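Long-range contact in annexin A8 (Homo sapiens, PDB 1W3W), which binds calcium and acidic phospholipids and acts as an anticoagulant, indirectly inhibiting the thromboplastin-specific complex of the blood coagulation cascade: residues Arg85-Glu98 and Thr271-Arg283. Sequence-based numbering, arbitrary orientation.
Sequences RLIVALMYPPYRYE and TRDGTLIRNIVSR
V281 of helix 273-283 is a knob set into the hole between L86, A89, L90 and Y97, joining the fourth annexin repeat to the end of the first and the start of the second in this all-helical fold. The axes of segments 85-91 and 273-283 run in the same general direction, inclined by 32°, and come within 9.9 Å. The apolar layer is split by the two methyls of V281: CG2 lies 3.6 Å from L86 CD1 and also touches L90 CD2, while CG1 lies obliquely against the ring, 4.0 Å from Y97 CE2, and also touches A89 O. One turn earlier, I277 CG2 packs on A89 CB at 3.9 Å, and its CD1 reaches the base of R85.

With CG anti to the backbone N (chi1 179°), Y97 carries its ring against helix 273-283. Its OH ends 3.2 Å from R278 CA, S282 CB lies at the ring edge, and A89 O sits over one face, toward the rim. Cut back to alanine, this position is likely to lose the ring against V281 CG1 and leave a gap beside R278.

Charged groups border this layer. R85, bent at chi3, brings its guanidinium to the first turn of helix 273-283, NH1 3.7 Å from G274 CA and near the guanidinium of R272; the D273 carboxylate is instead held by a salt bridge to K82 and a hydrogen bond to Y315, its side chain about 9 Å from the bound calcium ion. R278 turns its guanidinium to E118 and E101. E98 OE1 touches S282 CB and pairs with R123, while OE2 accepts a hydrogen bond from Y95 N. R278 O accepts hydrogen bonds from S282 N and S282 OG, which reach it from opposite faces of its plane, OG at 2.7 Å.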
ATOM      1  N   ARG A  85      14.599   0.585   8.750  1.00 16.93           N
ATOM      2  CA  ARG A  85      13.332   0.050   8.258  1.00 17.40           C
ATOM      3  C   ARG A  85      13.115   0.449   6.801  1.00 16.07           C
ATOM      4  O   ARG A  85      12.646  -0.346   6.005  1.00 15.40           O
ATOM      5  CB  ARG A  85      12.155   0.547   9.084  1.00 18.51           C
ATOM      6  CG  ARG A  85      11.882  -0.258  10.352  1.00 23.63           C
ATOM      7  CD  ARG A  85      10.399  -0.227  10.777  1.00 28.77           C
ATOM      8  NE  ARG A  85      10.073   0.971  11.538  1.00 33.10           N
ATOM      9  CZ  ARG A  85       8.838   1.446  11.748  1.00 35.06           C
ATOM     10  NH1 ARG A  85       7.761   0.844  11.243  1.00 35.90           N
ATOM     11  NH2 ARG A  85       8.689   2.547  12.465  1.00 36.17           N
ATOM     12  N   LEU A  86      13.440   1.697   6.477  1.00 15.04           N
ATOM     13  CA  LEU A  86      13.278   2.214   5.122  1.00 15.03           C
ATOM     14  C   LEU A  86      14.221   1.554   4.134  1.00 14.59           C
ATOM     15  O   LEU A  86      13.805   1.156   3.044  1.00 14.29           O
ATOM     16  CB  LEU A  86      13.488   3.727   5.100  1.00 14.81           C
ATOM     17  CG  LEU A  86      13.476   4.381   3.718  1.00 16.24           C
ATOM     18  CD1 LEU A  86      12.108   4.240   3.016  1.00 15.50           C
ATOM     19  CD2 LEU A  86      13.846   5.819   3.868  1.00 16.47           C
ATOM     20  N   ILE A  87      15.495   1.460   4.500  1.00 14.59           N
ATOM     21  CA  ILE A  87      16.502   0.905   3.606  1.00 15.02           C
ATOM     22  C   ILE A  87      16.199  -0.563   3.344  1.00 14.93           C
ATOM     23  O   ILE A  87      16.316  -1.021   2.216  1.00 14.50           O
ATOM     24  CB  ILE A  87      17.933   1.097   4.189  1.00 15.02           C
ATOM     25  CG1 ILE A  87      18.306   2.585   4.239  1.00 15.70           C
ATOM     26  CG2 ILE A  87      18.961   0.354   3.388  1.00 16.41           C
ATOM     27  CD1 ILE A  87      18.456   3.258   2.888  1.00 16.15           C
ATOM     28  N   VAL A  88      15.781  -1.296   4.374  1.00 14.80           N
ATOM     29  CA  VAL A  88      15.506  -2.724   4.207  1.00 15.35           C
ATOM     30  C   VAL A  88      14.265  -2.910   3.344  1.00 14.63           C
ATOM     31  O   VAL A  88      14.213  -3.817   2.519  1.00 14.71           O
ATOM     32  CB  VAL A  88      15.326  -3.437   5.578  1.00 16.01           C
ATOM     33  CG1 VAL A  88      14.682  -4.792   5.409  1.00 18.62           C
ATOM     34  CG2 VAL A  88      16.677  -3.590   6.258  1.00 17.55           C
ATOM     35  N   ALA A  89      13.269  -2.039   3.530  1.00 13.82           N
ATOM     36  CA  ALA A  89      12.066  -2.043   2.704  1.00 13.88           C
ATOM     37  C   ALA A  89      12.403  -1.902   1.211  1.00 13.57           C
ATOM     38  O   ALA A  89      11.829  -2.591   0.383  1.00 14.26           O
ATOM     39  CB  ALA A  89      11.107  -0.938   3.132  1.00 13.80           C
ATOM     40  N   LEU A  90      13.369  -1.053   0.888  1.00 13.27           N
ATOM     41  CA  LEU A  90      13.799  -0.842  -0.499  1.00 13.75           C
ATOM     42  C   LEU A  90      14.395  -2.076  -1.133  1.00 12.90           C
ATOM     43  O   LEU A  90      14.385  -2.217  -2.343  1.00 12.67           O
ATOM     44  CB  LEU A  90      14.832   0.305  -0.562  1.00 13.87           C
ATOM     45  CG  LEU A  90      14.255   1.689  -0.323  1.00 14.90           C
ATOM     46  CD1 LEU A  90      15.378   2.722  -0.180  1.00 16.28           C
ATOM     47  CD2 LEU A  90      13.312   2.081  -1.453  1.00 16.28           C
ATOM     48  N   MET A  91      14.918  -2.967  -0.302  1.00 13.49           N
ATOM     49  CA  MET A  91      15.588  -4.194  -0.764  1.00 13.68           C
ATOM     50  C   MET A  91      14.657  -5.344  -1.108  1.00 14.40           C
ATOM     51  O   MET A  91      15.073  -6.301  -1.771  1.00 14.86           O
ATOM     52  CB  MET A  91      16.597  -4.677   0.286  1.00 13.30           C
ATOM     53  CG  MET A  91      17.788  -3.771   0.482  1.00 13.60           C
ATOM     54  SD  MET A  91      18.670  -3.328  -1.052  1.00 14.98           S
ATOM     55  CE  MET A  91      19.068  -4.864  -1.676  1.00 15.56           C
ATOM     56  N   TYR A  92      13.405  -5.271  -0.671  1.00 15.19           N
ATOM     57  CA  TYR A  92      12.436  -6.297  -1.023  1.00 15.52           C
ATOM     58  C   TYR A  92      11.945  -6.117  -2.455  1.00 15.30           C
ATOM     59  O   TYR A  92      11.588  -5.008  -2.867  1.00 14.28           O
ATOM     60  CB  TYR A  92      11.237  -6.298  -0.052  1.00 16.20           C
ATOM     61  CG  TYR A  92      11.519  -7.074   1.209  1.00 18.36           C
ATOM     62  CD1 TYR A  92      12.263  -6.514   2.232  1.00 21.43           C
ATOM     63  CD2 TYR A  92      11.059  -8.370   1.372  1.00 21.50           C
ATOM     64  CE1 TYR A  92      12.549  -7.225   3.389  1.00 23.29           C
ATOM     65  CE2 TYR A  92      11.333  -9.092   2.531  1.00 23.31           C
ATOM     66  CZ  TYR A  92      12.086  -8.514   3.530  1.00 24.68           C
ATOM     67  OH  TYR A  92      12.384  -9.210   4.679  1.00 28.64           O
ATOM     68  N   PRO A  93      11.889  -7.204  -3.218  1.00 15.48           N
ATOM     69  CA  PRO A  93      11.220  -7.142  -4.518  1.00 15.93           C
ATOM     70  C   PRO A  93       9.737  -6.797  -4.323  1.00 15.57           C
ATOM     71  O   PRO A  93       9.169  -7.063  -3.253  1.00 14.92           O
ATOM     72  CB  PRO A  93      11.381  -8.562  -5.085  1.00 16.08           C
ATOM     73  CG  PRO A  93      12.402  -9.232  -4.252  1.00 17.00           C
ATOM     74  CD  PRO A  93      12.411  -8.550  -2.918  1.00 16.17           C
ATOM     75  N   PRO A  94       9.106  -6.224  -5.331  1.00 15.99           N
ATOM     76  CA  PRO A  94       7.653  -6.044  -5.298  1.00 16.27           C
ATOM     77  C   PRO A  94       6.921  -7.377  -5.040  1.00 16.12           C
ATOM     78  O   PRO A  94       7.427  -8.443  -5.401  1.00 15.15           O
ATOM     79  CB  PRO A  94       7.327  -5.506  -6.695  1.00 16.82           C
ATOM     80  CG  PRO A  94       8.554  -5.539  -7.454  1.00 17.53           C
ATOM     81  CD  PRO A  94       9.707  -5.716  -6.569  1.00 16.39           C
ATOM     82  N   TYR A  95       5.770  -7.293  -4.377  1.00 15.67           N
ATOM     83  CA  TYR A  95       4.912  -8.437  -4.049  1.00 15.57           C
ATOM     84  C   TYR A  95       5.418  -9.200  -2.847  1.00 15.65           C
ATOM     85  O   TYR A  95       4.658  -9.458  -1.916  1.00 16.37           O
ATOM     86  CB  TYR A  95       4.650  -9.359  -5.266  1.00 15.41           C
ATOM     87  CG  TYR A  95       4.349  -8.568  -6.514  1.00 16.22           C
ATOM     88  CD1 TYR A  95       3.472  -7.485  -6.473  1.00 15.31           C
ATOM     89  CD2 TYR A  95       4.987  -8.856  -7.720  1.00 18.12           C
ATOM     90  CE1 TYR A  95       3.220  -6.725  -7.595  1.00 18.80           C
ATOM     91  CE2 TYR A  95       4.738  -8.096  -8.848  1.00 18.48           C
ATOM     92  CZ  TYR A  95       3.858  -7.035  -8.777  1.00 19.62           C
ATOM     93  OH  TYR A  95       3.609  -6.278  -9.892  1.00 23.20           O
ATOM     94  N   ARG A  96       6.687  -9.549  -2.840  1.00 15.86           N
ATOM     95  CA  ARG A  96       7.317 -10.038  -1.628  1.00 16.28           C
ATOM     96  C   ARG A  96       7.313  -8.986  -0.533  1.00 15.36           C
ATOM     97  O   ARG A  96       7.140  -9.328   0.633  1.00 15.87           O
ATOM     98  CB  ARG A  96       8.744 -10.512  -1.909  1.00 17.12           C
ATOM     99  CG  ARG A  96       8.772 -11.717  -2.817  1.00 21.46           C
ATOM    100  CD  ARG A  96      10.081 -12.491  -2.818  1.00 27.47           C
ATOM    101  NE  ARG A  96      10.567 -12.711  -1.454  1.00 31.66           N
ATOM    102  CZ  ARG A  96      11.817 -13.029  -1.133  0.80 35.73           C
ATOM    103  NH1 ARG A  96      12.747 -13.191  -2.074  0.80 36.87           N
ATOM    104  NH2 ARG A  96      12.140 -13.187   0.145  0.80 37.97           N
ATOM    105  N   TYR A  97       7.448  -7.710  -0.898  1.00 14.37           N
ATOM    106  CA  TYR A  97       7.394  -6.630   0.081  1.00 13.92           C
ATOM    107  C   TYR A  97       6.042  -6.571   0.782  1.00 13.88           C
ATOM    108  O   TYR A  97       5.970  -6.545   2.012  1.00 14.20           O
ATOM    109  CB  TYR A  97       7.670  -5.279  -0.580  1.00 13.91           C
ATOM    110  CG  TYR A  97       7.608  -4.130   0.389  1.00 13.50           C
ATOM    111  CD1 TYR A  97       8.291  -4.181   1.609  1.00 13.82           C
ATOM    112  CD2 TYR A  97       6.885  -2.982   0.093  1.00 13.32           C
ATOM    113  CE1 TYR A  97       8.244  -3.123   2.495  1.00 12.97           C
ATOM    114  CE2 TYR A  97       6.848  -1.917   0.972  1.00 14.56           C
ATOM    115  CZ  TYR A  97       7.519  -1.995   2.176  1.00 14.00           C
ATOM    116  OH  TYR A  97       7.467  -0.934   3.058  1.00 13.37           O
ATOM    117  N   GLU A  98       4.969  -6.547  -0.006  1.00 14.01           N
ATOM    118  CA  GLU A  98       3.609  -6.513   0.538  1.00 13.93           C
ATOM    119  C   GLU A  98       3.294  -7.756   1.383  1.00 13.98           C
ATOM    120  O   GLU A  98       2.646  -7.658   2.423  1.00 13.26           O
ATOM    121  CB  GLU A  98       2.570  -6.343  -0.580  1.00 14.08           C
ATOM    122  CG  GLU A  98       2.527  -4.939  -1.159  1.00 14.47           C
ATOM    123  CD  GLU A  98       3.428  -4.758  -2.367  1.00 14.73           C
ATOM    124  OE1 GLU A  98       3.174  -3.819  -3.133  1.00 18.14           O
ATOM    125  OE2 GLU A  98       4.382  -5.538  -2.569  1.00 13.91           O
ATOM    126  N   THR A 271       4.160  10.513  13.950  1.00 30.14           N
ATOM    127  CA  THR A 271       4.165  10.057  12.565  1.00 28.48           C
ATOM    128  C   THR A 271       3.870   8.577  12.542  1.00 27.14           C
ATOM    129  O   THR A 271       4.411   7.819  13.353  1.00 26.97           O
ATOM    130  CB  THR A 271       5.542  10.320  11.930  1.00 28.31           C
ATOM    131  OG1 THR A 271       5.838  11.719  11.977  1.00 29.17           O
ATOM    132  CG2 THR A 271       5.538  10.004  10.439  1.00 27.71           C
ATOM    133  N   ARG A 272       3.004   8.150  11.639  1.00 25.42           N
ATOM    134  CA  ARG A 272       2.887   6.718  11.380  1.00 24.84           C
ATOM    135  C   ARG A 272       3.917   6.322  10.330  1.00 22.84           C
ATOM    136  O   ARG A 272       3.616   6.278   9.130  1.00 21.36           O
ATOM    137  CB  ARG A 272       1.478   6.307  10.945  1.00 25.48           C
ATOM    138  CG  ARG A 272       1.331   4.758  10.782  1.00 30.42           C
ATOM    139  CD  ARG A 272       1.904   3.914  11.959  1.00 35.19           C
ATOM    140  NE  ARG A 272       2.414   2.580  11.610  1.00 37.33           N
ATOM    141  CZ  ARG A 272       3.561   2.047  12.074  1.00 40.98           C
ATOM    142  NH1 ARG A 272       4.382   2.738  12.866  1.00 40.94           N
ATOM    143  NH2 ARG A 272       3.912   0.805  11.719  1.00 42.74           N
ATOM    144  N   ASP A 273       5.132   6.033  10.805  1.00 20.88           N
ATOM    145  CA  ASP A 273       6.269   5.832   9.936  1.00 19.55           C
ATOM    146  C   ASP A 273       6.120   4.585   9.079  1.00 18.50           C
ATOM    147  O   ASP A 273       6.553   4.583   7.953  1.00 17.17           O
ATOM    148  CB  ASP A 273       7.566   5.767  10.742  1.00 19.26           C
ATOM    149  CG  ASP A 273       7.898   7.077  11.375  1.00 19.16           C
ATOM    150  OD1 ASP A 273       8.242   8.045  10.657  1.00 18.34           O
ATOM    151  OD2 ASP A 273       7.803   7.239  12.599  1.00 21.43           O
ATOM    152  N   GLY A 274       5.520   3.530   9.625  1.00 17.97           N
ATOM    153  CA  GLY A 274       5.267   2.309   8.862  1.00 17.37           C
ATOM    154  C   GLY A 274       4.476   2.589   7.594  1.00 17.24           C
ATOM    155  O   GLY A 274       4.815   2.098   6.515  1.00 17.04           O
ATOM    156  N   THR A 275       3.440   3.410   7.729  1.00 16.22           N
ATOM    157  CA  THR A 275       2.574   3.790   6.621  1.00 16.08           C
ATOM    158  C   THR A 275       3.247   4.712   5.615  1.00 15.41           C
ATOM    159  O   THR A 275       3.052   4.572   4.404  1.00 14.67           O
ATOM    160  CB  THR A 275       1.312   4.462   7.191  1.00 16.27           C
ATOM    161  OG1 THR A 275       0.601   3.495   7.954  1.00 18.22           O
ATOM    162  CG2 THR A 275       0.334   4.852   6.105  1.00 16.37           C
ATOM    163  N   LEU A 276       4.025   5.658   6.120  1.00 14.35           N
ATOM    164  CA  LEU A 276       4.834   6.531   5.277  1.00 14.52           C
ATOM    165  C   LEU A 276       5.832   5.726   4.433  1.00 13.35           C
ATOM    166  O   LEU A 276       5.907   5.877   3.221  1.00 12.43           O
ATOM    167  CB  LEU A 276       5.568   7.538   6.170  1.00 15.05           C
ATOM    168  CG  LEU A 276       6.412   8.647   5.549  1.00 17.42           C
ATOM    169  CD1 LEU A 276       5.602   9.546   4.631  1.00 19.58           C
ATOM    170  CD2 LEU A 276       7.010   9.464   6.686  1.00 19.06           C
ATOM    171  N   ILE A 277       6.589   4.855   5.084  1.00 13.08           N
ATOM    172  CA  ILE A 277       7.583   4.036   4.408  1.00 12.88           C
ATOM    173  C   ILE A 277       6.941   3.159   3.344  1.00 13.07           C
ATOM    174  O   ILE A 277       7.367   3.160   2.192  1.00 12.66           O
ATOM    175  CB  ILE A 277       8.355   3.183   5.439  1.00 13.53           C
ATOM    176  CG1 ILE A 277       9.318   4.085   6.243  1.00 14.38           C
ATOM    177  CG2 ILE A 277       9.074   2.023   4.751  1.00 13.56           C
ATOM    178  CD1 ILE A 277       9.879   3.453   7.504  1.00 15.30           C
ATOM    179  N   ARG A 278       5.906   2.420   3.724  1.00 13.10           N
ATOM    180  CA  ARG A 278       5.302   1.425   2.846  1.00 13.04           C
ATOM    181  C   ARG A 278       4.724   2.034   1.582  1.00 12.86           C
ATOM    182  O   ARG A 278       4.898   1.502   0.484  1.00 12.83           O
ATOM    183  CB  ARG A 278       4.210   0.653   3.598  1.00 13.31           C
ATOM    184  CG  ARG A 278       3.587  -0.490   2.809  1.00 13.88           C
ATOM    185  CD  ARG A 278       2.556  -1.297   3.610  1.00 14.37           C
ATOM    186  NE  ARG A 278       1.559  -0.407   4.186  1.00 13.45           N
ATOM    187  CZ  ARG A 278       1.493  -0.028   5.464  1.00 14.39           C
ATOM    188  NH1 ARG A 278       2.352  -0.453   6.363  1.00 16.06           N
ATOM    189  NH2 ARG A 278       0.555   0.815   5.840  1.00 15.31           N
ATOM    190  N   ASN A 279       4.043   3.157   1.726  1.00 12.93           N
ATOM    191  CA  ASN A 279       3.422   3.792   0.582  1.00 13.21           C
ATOM    192  C   ASN A 279       4.407   4.466  -0.348  1.00 13.71           C
ATOM    193  O   ASN A 279       4.255   4.374  -1.567  1.00 13.79           O
ATOM    194  CB  ASN A 279       2.307   4.720   1.053  1.00 13.60           C
ATOM    195  CG  ASN A 279       1.115   3.940   1.524  1.00 13.62           C
ATOM    196  OD1 ASN A 279       0.916   3.721   2.725  1.00 16.87           O
ATOM    197  ND2 ASN A 279       0.353   3.446   0.582  1.00 13.14           N
ATOM    198  N   ILE A 280       5.437   5.110   0.205  1.00 13.95           N
ATOM    199  CA  ILE A 280       6.467   5.717  -0.633  1.00 14.69           C
ATOM    200  C   ILE A 280       7.262   4.631  -1.357  1.00 14.09           C
ATOM    201  O   ILE A 280       7.492   4.728  -2.557  1.00 14.31           O
ATOM    202  CB  ILE A 280       7.387   6.663   0.186  1.00 14.96           C
ATOM    203  CG1 ILE A 280       6.619   7.960   0.469  1.00 17.37           C
ATOM    204  CG2 ILE A 280       8.681   6.961  -0.572  1.00 15.30           C
ATOM    205  CD1 ILE A 280       7.379   8.990   1.217  1.00 20.50           C
ATOM    206  N   VAL A 281       7.657   3.594  -0.631  1.00 13.01           N
ATOM    207  CA  VAL A 281       8.466   2.546  -1.211  1.00 12.91           C
ATOM    208  C   VAL A 281       7.701   1.768  -2.280  1.00 12.52           C
ATOM    209  O   VAL A 281       8.220   1.571  -3.371  1.00 12.71           O
ATOM    210  CB  VAL A 281       9.016   1.601  -0.138  1.00 12.85           C
ATOM    211  CG1 VAL A 281       9.620   0.349  -0.776  1.00 12.82           C
ATOM    212  CG2 VAL A 281      10.069   2.331   0.710  1.00 13.04           C
ATOM    213  N   SER A 282       6.484   1.332  -1.960  1.00 11.99           N
ATOM    214  CA  SER A 282       5.710   0.446  -2.852  1.00 12.08           C
ATOM    215  C   SER A 282       5.162   1.187  -4.080  1.00 12.05           C
ATOM    216  O   SER A 282       4.954   0.573  -5.122  1.00 11.91           O
ATOM    217  CB  SER A 282       4.604  -0.305  -2.086  1.00 11.40           C
ATOM    218  OG  SER A 282       3.540   0.531  -1.675  1.00 12.83           O
ATOM    219  N   ARG A 283       4.987   2.507  -3.985  1.00 11.87           N
ATOM    220  CA  ARG A 283       4.507   3.285  -5.134  1.00 12.24           C
ATOM    221  C   ARG A 283       5.619   4.008  -5.905  1.00 12.47           C
ATOM    222  O   ARG A 283       5.355   4.598  -6.937  1.00 13.31           O
ATOM    223  CB  ARG A 283       3.431   4.270  -4.693  1.00 12.37           C
ATOM    224  CG  ARG A 283       2.264   3.609  -3.943  1.00 12.91           C
ATOM    225  CD  ARG A 283       1.662   2.428  -4.675  1.00 15.77           C
ATOM    226  NE  ARG A 283       0.988   2.864  -5.891  1.00 17.80           N
ATOM    227  CZ  ARG A 283       0.216   2.092  -6.644  1.00 19.62           C
ATOM    228  NH1 ARG A 283       0.036   0.820  -6.347  1.00 20.33           N
ATOM    229  NH2 ARG A 283      -0.396   2.609  -7.698  1.00 20.73           N
TER